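Local coordinates for phytase (Debaryomyces castellii, PDB 2GFI), which hydrolyses phytate (myo-inositol hexakisphosphate) to release phosphate, acting as a 3-phytase of the histidine acid phosphatase family, at residues A[118-122]-A[167-171]; A[127-131]-A[263-267]; A[191-196]-A[451-456]; A[253-259]-A[279-283]. The contacts are given in a common frame with arbitrary orientation. Residues are numbered along the deposited sequence.

Burial alone does not set the chemistry of these four contacts. Interactions 1 and 4 are buried, yet the first, beside the predicted nucleophile His70, is polar and water-filled, whereas the fourth is an aromatic helix crossing. Interactions 2 and 3 are only partly buried and rely largely on main-chain carbonyls: serine hydroxyls reach a helix end in interaction 2, and a single beta bridge extends a sheet edge in interaction 3. Interactions 2 and 4 share helix 249-266 and both touch the third subunit. Interaction 1 touches interaction 2 through Thr122 and interaction 3 through Tyr169, so it lies between them, while interactions 3 and 4 fall on opposite sides of the chain's centre.

Interaction 1. Residues A[118-122]-A[167-171]; sequences LEKET and RVYQT
This buried, polar loop-to-helix contact sets the extended run 120-122, in the loop before helix 133-148, against the first turn of helix 166-180. Glu121 and Arg167 are the nearest CA pair (5.1 Å). Arg167 (chi1 p, chi2 t, chi3 93°) donates from NE to Glu119 O (3.2 Å), Glu119 having positive phi (81°). A salt bridge joins Glu119 OE1 to Arg167 NH2, atoms modelled too close to be placed surely. Glu121 (chi1 m, chi2 m) lays CG 3.4 Å from Arg167 O and CB 3.3 Å from Gln170 OE1. Waters bridge Glu119 O (2.9 Å) to Arg167 N (2.8 Å), Glu121 N (2.8 Å) to Gln170 OE1 (2.6 Å), and Glu121 O to Gln170 OE1 (both 2.7 Å). Thr171 OG1 donates to Arg167 O (2.8 Å) and bonds Gly71 N; Gln170 NE2 binds Asp182 of the second subunit. Arg167, Glu121 and Thr171 touch His70, the predicted nucleophile in the RHGXRXP motif, consistent with Arg167 being the downstream arginine lining the phosphate pocket in histidine acid phosphatases.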
loop_
_atom_site.group_PDB
_atom_site.type_symbol
_atom_site.label_atom_id
_atom_site.label_comp_id
_atom_site.label_asym_id
_atom_site.label_seq_id
_atom_site.Cartn_x
_atom_site.Cartn_y
_atom_site.Cartn_z
ATOM N N LEU A 118 28.214 -15.724 -12.154
ATOM C CA LEU A 118 27.863 -15.063 -13.359
ATOM C C LEU A 118 27.033 -16.047 -14.178
ATOM O O LEU A 118 27.300 -17.255 -14.161
ATOM C CB LEU A 118 29.084 -14.540 -14.137
ATOM C CG LEU A 118 29.929 -13.443 -13.482
ATOM C CD1 LEU A 118 31.156 -13.032 -14.365
ATOM C CD2 LEU A 118 29.104 -12.232 -13.095
ATOM N N GLU A 119 26.022 -15.518 -14.865
ATOM C CA GLU A 119 25.170 -16.282 -15.768
ATOM C C GLU A 119 24.073 -17.069 -15.017
ATOM O O GLU A 119 23.182 -17.618 -15.641
ATOM C CB GLU A 119 25.980 -17.218 -16.727
ATOM C CG GLU A 119 27.090 -16.565 -17.576
ATOM C CD GLU A 119 26.615 -15.779 -18.788
ATOM O OE1 GLU A 119 25.392 -15.706 -19.016
ATOM O OE2 GLU A 119 27.474 -15.201 -19.556
ATOM N N LYS A 120 24.126 -17.102 -13.694
ATOM C CA LYS A 120 23.260 -17.993 -12.911
ATOM C C LYS A 120 22.038 -17.263 -12.401
ATOM O O LYS A 120 22.078 -16.054 -12.136
ATOM C CB LYS A 120 23.986 -18.547 -11.677
ATOM C CG LYS A 120 25.329 -19.248 -11.925
ATOM C CD LYS A 120 25.234 -20.483 -12.788
ATOM C CE LYS A 120 26.502 -21.348 -12.629
ATOM N NZ LYS A 120 27.604 -20.712 -13.408
ATOM N N GLU A 121 20.973 -18.023 -12.198
ATOM C CA GLU A 121 19.820 -17.531 -11.467
ATOM C C GLU A 121 20.278 -17.130 -10.097
ATOM O O GLU A 121 21.115 -17.805 -9.495
ATOM C CB GLU A 121 18.775 -18.656 -11.332
ATOM C CG GLU A 121 18.015 -18.961 -12.613
ATOM C CD GLU A 121 17.188 -17.763 -13.015
ATOM O OE1 GLU A 121 16.133 -17.557 -12.388
ATOM O OE2 GLU A 121 17.606 -17.011 -13.944
ATOM N N THR A 122 19.745 -16.036 -9.577
ATOM C CA THR A 122 19.863 -15.793 -8.131
ATOM C C THR A 122 18.872 -16.753 -7.464
ATOM O O THR A 122 17.801 -17.044 -8.016
ATOM C CB THR A 122 19.495 -14.361 -7.820
ATOM O OG1 THR A 122 18.381 -13.985 -8.662
ATOM C CG2 THR A 122 20.674 -13.379 -8.224
ATOM N N ARG A 167 20.454 -20.981 -16.571
ATOM C CA ARG A 167 19.487 -20.137 -15.878
ATOM C C ARG A 167 18.054 -20.452 -16.364
ATOM O O ARG A 167 17.145 -20.479 -15.567
ATOM C CB ARG A 167 19.840 -18.626 -16.036
ATOM C CG ARG A 167 19.854 -18.149 -17.459
ATOM C CD ARG A 167 19.896 -16.624 -17.697
ATOM N NE ARG A 167 21.276 -16.314 -17.815
ATOM C CZ ARG A 167 21.897 -15.735 -18.818
ATOM N NH1 ARG A 167 21.295 -15.255 -19.881
ATOM N NH2 ARG A 167 23.183 -15.589 -18.688
ATOM N N VAL A 168 17.874 -20.687 -17.671
ATOM C CA VAL A 168 16.567 -20.966 -18.256
ATOM C C VAL A 168 16.067 -22.320 -17.736
ATOM O O VAL A 168 14.899 -22.489 -17.310
ATOM C CB VAL A 168 16.648 -21.020 -19.787
ATOM C CG1 VAL A 168 15.398 -21.572 -20.374
ATOM C CG2 VAL A 168 16.910 -19.630 -20.394
ATOM N N TYR A 169 16.974 -23.281 -17.770
ATOM C CA TYR A 169 16.667 -24.613 -17.389
ATOM C C TYR A 169 16.287 -24.629 -15.916
ATOM O O TYR A 169 15.340 -25.318 -15.507
ATOM C CB TYR A 169 17.863 -25.544 -17.634
ATOM C CG TYR A 169 17.630 -26.889 -16.995
ATOM C CD1 TYR A 169 16.851 -27.872 -17.628
ATOM C CD2 TYR A 169 18.141 -27.166 -15.743
ATOM C CE1 TYR A 169 16.610 -29.111 -17.019
ATOM C CE2 TYR A 169 17.899 -28.366 -15.139
ATOM C CZ TYR A 169 17.152 -29.331 -15.785
ATOM O OH TYR A 169 16.964 -30.513 -15.138
ATOM N N GLN A 170 17.039 -23.881 -15.121
ATOM C CA GLN A 170 16.794 -23.854 -13.687
ATOM C C GLN A 170 15.444 -23.198 -13.400
ATOM O O GLN A 170 14.681 -23.673 -12.595
ATOM C CB GLN A 170 17.934 -23.163 -12.932
ATOM C CG GLN A 170 17.779 -23.299 -11.450
ATOM C CD GLN A 170 19.031 -22.931 -10.714
ATOM O OE1 GLN A 170 19.596 -21.869 -10.965
ATOM N NE2 GLN A 170 19.460 -23.793 -9.773
ATOM N N THR A 171 15.139 -22.140 -14.114
ATOM C CA THR A 171 13.838 -21.519 -14.034
ATOM C C THR A 171 12.747 -22.564 -14.234
ATOM O O THR A 171 11.812 -22.635 -13.422
ATOM C CB THR A 171 13.734 -20.423 -15.053
ATOM O OG1 THR A 171 14.681 -19.422 -14.704
ATOM C CG2 THR A 171 12.391 -19.688 -14.930
HETATM O O HOH W 1 22.989 -19.987 -17.235
HETATM O O HOH W 2 21.299 -20.457 -9.413
HETATM O O HOH W 3 20.944 -20.734 -12.924
#

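Interaction 2. Residues A[127-131]-A[263-267]; sequences SDSIY and LNVKG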
loop_
_atom_site.group_PDB
_atom_site.type_symbol
_atom_site.label_atom_id
_atom_site.label_comp_id
_atom_site.label_asym_id
_atom_site.label_seq_id
_atom_site.Cartn_x
_atom_site.Cartn_y
_atom_site.Cartn_z
ATOM N N SER A 127 22.296 -16.124 -2.919
ATOM C CA SER A 127 21.789 -14.783 -2.865
ATOM C C SER A 127 20.907 -14.573 -1.646
ATOM O O SER A 127 20.175 -15.480 -1.254
ATOM C CB SER A 127 20.949 -14.541 -4.112
ATOM O OG SER A 127 20.522 -13.203 -4.160
ATOM N N ASP A 128 20.954 -13.378 -1.056
ATOM C CA ASP A 128 20.069 -13.074 0.074
ATOM C C ASP A 128 18.937 -12.119 -0.351
ATOM O O ASP A 128 18.257 -11.512 0.464
ATOM C CB ASP A 128 20.876 -12.565 1.272
ATOM C CG ASP A 128 21.181 -11.117 1.175
ATOM O OD1 ASP A 128 21.041 -10.529 0.075
ATOM O OD2 ASP A 128 21.562 -10.451 2.162
ATOM N N SER A 129 18.738 -12.033 -1.655
ATOM C CA SER A 129 17.763 -11.153 -2.233
ATOM C C SER A 129 16.377 -11.787 -2.267
ATOM O O SER A 129 16.201 -12.911 -2.709
ATOM C CB SER A 129 18.170 -10.838 -3.654
ATOM O OG SER A 129 17.283 -9.904 -4.179
ATOM N N ILE A 130 15.377 -11.056 -1.808
ATOM C CA ILE A 130 13.985 -11.500 -1.998
ATOM C C ILE A 130 13.626 -11.616 -3.481
ATOM O O ILE A 130 12.681 -12.304 -3.823
ATOM C CB ILE A 130 12.997 -10.571 -1.234
ATOM C CG1 ILE A 130 12.952 -9.175 -1.876
ATOM C CG2 ILE A 130 13.393 -10.509 0.238
ATOM C CD1 ILE A 130 11.797 -8.356 -1.420
ATOM N N TYR A 131 14.376 -10.919 -4.339
ATOM C CA TYR A 131 14.116 -10.881 -5.772
ATOM C C TYR A 131 14.751 -12.065 -6.531
ATOM O O TYR A 131 14.850 -12.054 -7.748
ATOM C CB TYR A 131 14.603 -9.557 -6.340
ATOM C CG TYR A 131 13.883 -8.385 -5.705
ATOM C CD1 TYR A 131 12.493 -8.224 -5.859
ATOM C CD2 TYR A 131 14.593 -7.431 -4.973
ATOM C CE1 TYR A 131 11.850 -7.170 -5.300
ATOM C CE2 TYR A 131 13.970 -6.398 -4.403
ATOM C CZ TYR A 131 12.592 -6.245 -4.555
ATOM O OH TYR A 131 11.975 -5.170 -3.926
ATOM N N LEU A 263 20.661 -4.826 -7.357
ATOM C CA LEU A 263 19.298 -4.988 -6.873
ATOM C C LEU A 263 18.868 -6.476 -6.913
ATOM O O LEU A 263 18.471 -7.027 -5.883
ATOM C CB LEU A 263 18.346 -4.089 -7.691
ATOM C CG LEU A 263 16.842 -4.145 -7.383
ATOM C CD1 LEU A 263 16.534 -3.721 -5.945
ATOM C CD2 LEU A 263 16.143 -3.184 -8.345
ATOM N N ASN A 264 18.998 -7.130 -8.072
ATOM C CA ASN A 264 18.727 -8.569 -8.177
ATOM C C ASN A 264 19.504 -9.359 -7.134
ATOM O O ASN A 264 18.955 -10.179 -6.402
ATOM C CB ASN A 264 19.147 -9.108 -9.547
ATOM C CG ASN A 264 18.256 -8.671 -10.635
ATOM O OD1 ASN A 264 17.249 -8.014 -10.393
ATOM N ND2 ASN A 264 18.604 -9.035 -11.860
ATOM N N VAL A 265 20.791 -9.086 -7.048
ATOM C CA VAL A 265 21.659 -9.912 -6.223
ATOM C C VAL A 265 21.521 -9.659 -4.733
ATOM O O VAL A 265 21.484 -10.603 -3.945
ATOM C CB VAL A 265 23.128 -9.796 -6.692
ATOM C CG1 VAL A 265 24.072 -10.450 -5.659
ATOM C CG2 VAL A 265 23.272 -10.430 -8.084
ATOM N N LYS A 266 21.480 -8.389 -4.351
ATOM C CA LYS A 266 21.539 -7.962 -2.953
ATOM C C LYS A 266 20.171 -7.567 -2.398
ATOM O O LYS A 266 19.979 -7.549 -1.179
ATOM C CB LYS A 266 22.464 -6.746 -2.824
ATOM C CG LYS A 266 23.898 -6.975 -3.332
ATOM C CD LYS A 266 24.673 -8.009 -2.501
ATOM C CE LYS A 266 24.988 -7.483 -1.105
ATOM N NZ LYS A 266 25.984 -8.454 -0.511
ATOM N N GLY A 267 19.239 -7.207 -3.274
ATOM C CA GLY A 267 17.910 -6.804 -2.827
ATOM C C GLY A 267 17.803 -5.322 -2.649
ATOM O O GLY A 267 16.745 -4.824 -2.271
HETATM O O HOH W 4 23.206 -11.651 -2.073
HETATM O O HOH W 5 17.469 -11.483 -8.172
#
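The closing turn of a helix presents carbonyls that as a rule lack partners within the helix, and here serines of a loop meet them. Leu263 opens the turn: its O accepts from Gly267 N (2.7 Å), and its CD1 rests 4.0 Å from Tyr131 CE2. The CA-to-CB bond of Asn264 points away, and ND2 is bonded to Ala40 O and Arg73 O. Its carbonyl stays on the contact, taking a weak bond from Ser129 OG (2.8 Å) and one from a water that also weakly reaches Tyr131 O. Val265 O receives Ser127 OG (2.8 Å) and a second water, itself held by Asp128 N. Both serines also accept from the backbone N two residues on, making consecutive ST turns. After Lys266, Gly267 leaves the helix with phi of 93°, which calls for glycine, and its CA lies 3.4 Å from Ser129 OG. The third and fourth subunits pack on Ile130 and Tyr131, and the contact joins the C-terminal end of helix 249-266 to the loop leading into helix 133-148.

Interaction 3. Residues A[191-196]-A[451-456]; sequences TNIISE and YTASLI
At the apolar centre is Ile193 (chi1 m, chi2 t), whose CG2 lies 4.2 Å from Ala453 CB and 4.2 Å from Leu455 CD2. Beyond it Ser195 CB meets Ala453 CB at 3.5 Å, and Ile194 CG1 comes within 4.2 Å of CD1 of Tyr451 (chi1 m), although the CA-to-CB bond of Ile194 points away. The backbones run in broadly the same sense, 59° apart, and make one parallel-type bridge, Ile193 with Thr452 (CA-CA 4.9 Å). Ile193 N donates to Tyr451 O (3.0 Å, 155°), and Ala453 N returns a weak bond to Ile193 O (3.5 Å). With Thr452 at phi/psi -141/36, the second segment forms no regular strand. At the polar edge a water lies between Asn192 OD1 (2.8 Å) and Tyr451 N (2.7 Å). Tyr451 OH is bonded to Asp445 and Asn203; Glu196, whose OE1 lies 3.9 Å from Ile456 CD1, binds Ser163 through OE2. Strand 189-194 pairs in parallel with strand 158-163 in a beta-alpha-beta unit, so the C-terminal segment lines its other edge. Tyr169 of helix 166-180 packs against Ile193 and Leu455, while Phe442 of helix 442-445 packs against Ile194 and Tyr451.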
loop_
_atom_site.group_PDB
_atom_site.type_symbol
_atom_site.label_atom_id
_atom_site.label_comp_id
_atom_site.label_asym_id
_atom_site.label_seq_id
_atom_site.Cartn_x
_atom_site.Cartn_y
_atom_site.Cartn_z
ATOM N N THR A 191 11.192 -33.099 -18.463
ATOM C CA THR A 191 11.714 -31.895 -19.043
ATOM C C THR A 191 12.418 -32.206 -20.343
ATOM O O THR A 191 13.289 -33.082 -20.398
ATOM C CB THR A 191 12.696 -31.230 -18.076
ATOM O OG1 THR A 191 11.984 -30.827 -16.909
ATOM C CG2 THR A 191 13.237 -29.936 -18.662
ATOM N N ASN A 192 12.060 -31.444 -21.363
ATOM C CA ASN A 192 12.652 -31.523 -22.671
ATOM C C ASN A 192 13.536 -30.325 -22.853
ATOM O O ASN A 192 13.071 -29.191 -22.864
ATOM C CB ASN A 192 11.537 -31.591 -23.715
ATOM C CG ASN A 192 10.530 -32.668 -23.379
ATOM O OD1 ASN A 192 10.863 -33.852 -23.377
ATOM N ND2 ASN A 192 9.322 -32.263 -23.002
ATOM N N ILE A 193 14.830 -30.592 -22.928
ATOM C CA ILE A 193 15.831 -29.579 -23.012
ATOM C C ILE A 193 16.160 -29.477 -24.473
ATOM O O ILE A 193 16.707 -30.399 -25.055
ATOM C CB ILE A 193 17.084 -29.986 -22.228
ATOM C CG1 ILE A 193 16.733 -30.483 -20.831
ATOM C CG2 ILE A 193 18.090 -28.822 -22.161
ATOM C CD1 ILE A 193 17.945 -30.997 -20.071
ATOM N N ILE A 194 15.845 -28.336 -25.056
ATOM C CA ILE A 194 15.940 -28.114 -26.468
ATOM C C ILE A 194 17.160 -27.247 -26.662
ATOM O O ILE A 194 17.251 -26.107 -26.147
ATOM C CB ILE A 194 14.645 -27.417 -26.937
ATOM C CG1 ILE A 194 13.464 -28.354 -26.691
ATOM C CG2 ILE A 194 14.696 -27.052 -28.391
ATOM C CD1 ILE A 194 12.325 -27.601 -26.142
ATOM N N SER A 195 18.100 -27.796 -27.416
ATOM C CA SER A 195 19.393 -27.208 -27.546
ATOM C C SER A 195 19.289 -25.838 -28.220
ATOM O O SER A 195 18.421 -25.586 -29.083
ATOM C CB SER A 195 20.319 -28.165 -28.301
ATOM O OG SER A 195 21.473 -27.486 -28.798
ATOM N N GLU A 196 20.193 -24.961 -27.818
ATOM C CA GLU A 196 20.311 -23.655 -28.462
ATOM C C GLU A 196 21.219 -23.676 -29.701
ATOM O O GLU A 196 21.392 -22.655 -30.388
ATOM C CB GLU A 196 20.779 -22.608 -27.452
ATOM C CG GLU A 196 19.794 -22.394 -26.325
ATOM C CD GLU A 196 20.184 -21.243 -25.436
ATOM O OE1 GLU A 196 21.145 -20.520 -25.779
ATOM O OE2 GLU A 196 19.527 -21.062 -24.394
ATOM N N TYR A 451 15.015 -34.995 -26.278
ATOM C CA TYR A 451 15.524 -33.634 -26.139
ATOM C C TYR A 451 16.284 -33.523 -24.843
ATOM O O TYR A 451 15.701 -33.316 -23.789
ATOM C CB TYR A 451 14.410 -32.605 -26.213
ATOM C CG TYR A 451 13.803 -32.517 -27.573
ATOM C CD1 TYR A 451 14.483 -31.889 -28.625
ATOM C CD2 TYR A 451 12.566 -33.081 -27.824
ATOM C CE1 TYR A 451 13.921 -31.812 -29.888
ATOM C CE2 TYR A 451 12.006 -33.014 -29.073
ATOM C CZ TYR A 451 12.675 -32.382 -30.103
ATOM O OH TYR A 451 12.080 -32.319 -31.356
ATOM N N THR A 452 17.600 -33.682 -24.922
ATOM C CA THR A 452 18.380 -33.758 -23.710
ATOM C C THR A 452 19.734 -33.042 -23.742
ATOM O O THR A 452 20.697 -33.486 -23.106
ATOM C CB THR A 452 18.505 -35.202 -23.249
ATOM O OG1 THR A 452 19.036 -35.207 -21.911
ATOM C CG2 THR A 452 19.547 -35.999 -24.106
ATOM N N ALA A 453 19.793 -31.913 -24.435
ATOM C CA ALA A 453 21.036 -31.144 -24.534
ATOM C C ALA A 453 21.646 -30.899 -23.173
ATOM O O ALA A 453 20.935 -30.778 -22.171
ATOM C CB ALA A 453 20.795 -29.849 -25.224
ATOM N N SER A 454 22.964 -30.803 -23.146
ATOM C CA SER A 454 23.673 -30.528 -21.925
ATOM C C SER A 454 23.637 -29.018 -21.626
ATOM O O SER A 454 23.636 -28.193 -22.541
ATOM C CB SER A 454 25.118 -31.051 -22.052
ATOM O OG SER A 454 25.959 -30.043 -22.586
ATOM N N LEU A 455 23.608 -28.658 -20.345
ATOM C CA LEU A 455 23.437 -27.256 -19.950
ATOM C C LEU A 455 24.641 -26.395 -20.272
ATOM O O LEU A 455 25.779 -26.788 -19.987
ATOM C CB LEU A 455 23.073 -27.142 -18.461
ATOM C CG LEU A 455 21.790 -27.916 -18.080
ATOM C CD1 LEU A 455 21.478 -27.787 -16.605
ATOM C CD2 LEU A 455 20.554 -27.595 -18.985
ATOM N N ILE A 456 24.393 -25.227 -20.859
ATOM C CA ILE A 456 25.430 -24.203 -20.998
ATOM C C ILE A 456 25.301 -23.013 -20.016
ATOM O O ILE A 456 24.203 -22.610 -19.600
ATOM C CB ILE A 456 25.506 -23.694 -22.443
ATOM C CG1 ILE A 456 24.143 -23.077 -22.847
ATOM C CG2 ILE A 456 26.042 -24.847 -23.372
ATOM C CD1 ILE A 456 24.059 -22.590 -24.251
HETATM O O HOH W 6 12.618 -35.335 -24.974
#

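Interaction 4. Residues A[253-259]-A[279-283]; sequences SNLFGYC and EFIQY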
loop_
_atom_site.group_PDB
_atom_site.type_symbol
_atom_site.label_atom_id
_atom_site.label_comp_id
_atom_site.label_asym_id
_atom_site.label_seq_id
_atom_site.Cartn_x
_atom_site.Cartn_y
_atom_site.Cartn_z
ATOM N N SER A 253 26.977 4.507 -18.128
ATOM C CA SER A 253 25.942 3.741 -18.775
ATOM C C SER A 253 25.812 2.319 -18.207
ATOM O O SER A 253 24.724 1.807 -18.073
ATOM C CB SER A 253 26.241 3.659 -20.245
ATOM O OG SER A 253 25.156 3.020 -20.881
ATOM N N ASN A 254 26.942 1.715 -17.852
ATOM C CA ASN A 254 27.001 0.399 -17.240
ATOM C C ASN A 254 26.561 0.384 -15.791
ATOM O O ASN A 254 26.213 -0.645 -15.224
ATOM C CB ASN A 254 28.430 -0.138 -17.377
ATOM C CG ASN A 254 28.703 -0.650 -18.766
ATOM O OD1 ASN A 254 29.823 -0.567 -19.284
ATOM N ND2 ASN A 254 27.668 -1.176 -19.391
ATOM N N LEU A 255 26.509 1.546 -15.183
ATOM C CA LEU A 255 26.154 1.589 -13.792
ATOM C C LEU A 255 24.647 1.404 -13.632
ATOM O O LEU A 255 24.175 1.023 -12.561
ATOM C CB LEU A 255 26.665 2.881 -13.153
ATOM C CG LEU A 255 28.158 3.009 -12.946
ATOM C CD1 LEU A 255 28.490 4.385 -12.247
ATOM C CD2 LEU A 255 28.634 1.831 -12.127
ATOM N N PHE A 256 23.898 1.669 -14.704
ATOM C CA PHE A 256 22.459 1.303 -14.731
ATOM C C PHE A 256 22.246 -0.175 -14.613
ATOM O O PHE A 256 21.466 -0.595 -13.763
ATOM C CB PHE A 256 21.723 1.810 -15.977
ATOM C CG PHE A 256 21.557 3.269 -16.007
ATOM C CD1 PHE A 256 20.510 3.872 -15.318
ATOM C CD2 PHE A 256 22.457 4.064 -16.726
ATOM C CE1 PHE A 256 20.357 5.271 -15.360
ATOM C CE2 PHE A 256 22.320 5.431 -16.778
ATOM C CZ PHE A 256 21.261 6.047 -16.093
ATOM N N GLY A 257 22.941 -0.965 -15.436
ATOM C CA GLY A 257 22.889 -2.429 -15.305
ATOM C C GLY A 257 23.436 -2.877 -13.946
ATOM O O GLY A 257 22.911 -3.795 -13.294
ATOM N N TYR A 258 24.498 -2.236 -13.501
ATOM C CA TYR A 258 25.092 -2.560 -12.223
ATOM C C TYR A 258 24.016 -2.409 -11.133
ATOM O O TYR A 258 23.829 -3.296 -10.306
ATOM C CB TYR A 258 26.271 -1.588 -12.011
ATOM C CG TYR A 258 27.188 -1.905 -10.859
ATOM C CD1 TYR A 258 28.566 -2.130 -11.075
ATOM C CD2 TYR A 258 26.705 -1.956 -9.538
ATOM C CE1 TYR A 258 29.425 -2.392 -10.020
ATOM C CE2 TYR A 258 27.553 -2.209 -8.490
ATOM C CZ TYR A 258 28.916 -2.429 -8.731
ATOM O OH TYR A 258 29.751 -2.712 -7.664
ATOM N N CYS A 259 23.324 -1.264 -11.140
ATOM C CA CYS A 259 22.180 -1.014 -10.278
ATOM C C CYS A 259 21.144 -2.169 -10.375
ATOM O O CYS A 259 20.767 -2.772 -9.369
ATOM C CB CYS A 259 21.543 0.337 -10.672
ATOM S SG CYS A 259 19.789 0.519 -10.307
ATOM N N GLU A 279 17.339 10.505 -15.920
ATOM C CA GLU A 279 18.404 9.702 -16.485
ATOM C C GLU A 279 17.954 8.276 -16.688
ATOM O O GLU A 279 18.226 7.703 -17.737
ATOM C CB GLU A 279 19.660 9.778 -15.615
ATOM C CG GLU A 279 20.308 11.139 -15.715
ATOM C CD GLU A 279 21.090 11.593 -14.492
ATOM O OE1 GLU A 279 21.093 10.923 -13.407
ATOM O OE2 GLU A 279 21.693 12.697 -14.624
ATOM N N PHE A 280 17.265 7.701 -15.704
ATOM C CA PHE A 280 16.716 6.366 -15.853
ATOM C C PHE A 280 15.804 6.279 -17.054
ATOM O O PHE A 280 15.827 5.297 -17.798
ATOM C CB PHE A 280 15.866 5.985 -14.631
ATOM C CG PHE A 280 16.647 5.578 -13.449
ATOM C CD1 PHE A 280 17.434 4.436 -13.481
ATOM C CD2 PHE A 280 16.553 6.302 -12.270
ATOM C CE1 PHE A 280 18.170 4.037 -12.342
ATOM C CE2 PHE A 280 17.269 5.933 -11.147
ATOM C CZ PHE A 280 18.089 4.792 -11.184
ATOM N N ILE A 281 14.959 7.289 -17.239
ATOM C CA ILE A 281 13.993 7.260 -18.339
ATOM C C ILE A 281 14.686 7.283 -19.717
ATOM O O ILE A 281 14.249 6.613 -20.675
ATOM C CB ILE A 281 12.997 8.425 -18.157
ATOM C CG1 ILE A 281 12.040 8.124 -16.994
ATOM C CG2 ILE A 281 12.268 8.712 -19.425
ATOM C CD1 ILE A 281 11.244 9.359 -16.490
ATOM N N GLN A 282 15.779 8.037 -19.820
ATOM C CA GLN A 282 16.526 8.086 -21.076
ATOM C C GLN A 282 17.325 6.812 -21.245
ATOM O O GLN A 282 17.365 6.230 -22.328
ATOM C CB GLN A 282 17.442 9.300 -21.123
ATOM C CG GLN A 282 16.667 10.548 -21.337
ATOM C CD GLN A 282 17.465 11.761 -20.981
ATOM O OE1 GLN A 282 17.645 12.062 -19.795
ATOM N NE2 GLN A 282 17.943 12.466 -21.982
ATOM N N TYR A 283 17.949 6.358 -20.155
ATOM C CA TYR A 283 18.559 5.054 -20.196
ATOM C C TYR A 283 17.560 4.001 -20.689
ATOM O O TYR A 283 17.875 3.220 -21.596
ATOM C CB TYR A 283 19.112 4.617 -18.853
ATOM C CG TYR A 283 19.630 3.180 -18.935
ATOM C CD1 TYR A 283 20.873 2.901 -19.521
ATOM C CD2 TYR A 283 18.881 2.120 -18.433
ATOM C CE1 TYR A 283 21.371 1.605 -19.592
ATOM C CE2 TYR A 283 19.355 0.823 -18.492
ATOM C CZ TYR A 283 20.608 0.568 -19.083
ATOM O OH TYR A 283 21.096 -0.708 -19.142
HETATM O O HOH W 7 23.651 -0.724 -18.214
#
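Two nearly perpendicular helices held together by an aromatic cluster illustrate how large rings can span a wide crossing: the axes of 253-259 and 279-283 approach no closer than 11.0 Å, at a crossing angle of -97°. At the start of the first segment, Ser253 O lies 3.7 Å from Tyr283 CE1. A water bonded to Ser253 O (2.8 Å) also accepts from Gly257 N (2.9 Å), standing in the gap between these two helix positions, and is hydrogen-bonded to Tyr283 OH (2.7 Å). Next comes Phe256, the hub. Its ring forms an offset stack with that of Tyr283, centroids 4.3 Å apart and planes 9° apart. The offset places each CB over the other ring: Phe256 CB is 3.4 Å from the Tyr283 centroid and Tyr283 CB 3.6 Å from the Phe256 centroid, a reciprocal CH-pi pair. Phe280 completes the cluster obliquely, with planes at 75° and Phe256 CE1 3.6 Å from Phe280 CD1. Phe256 also touches Glu279, CZ to CB at 4.1 Å, while the Glu279 carboxylate forms a salt bridge with Arg237. Three residues on, Cys259, disulfide-bonded to Cys272, sets its SG at the edge of the Phe280 ring, 4.4 Å from Phe280 CE1.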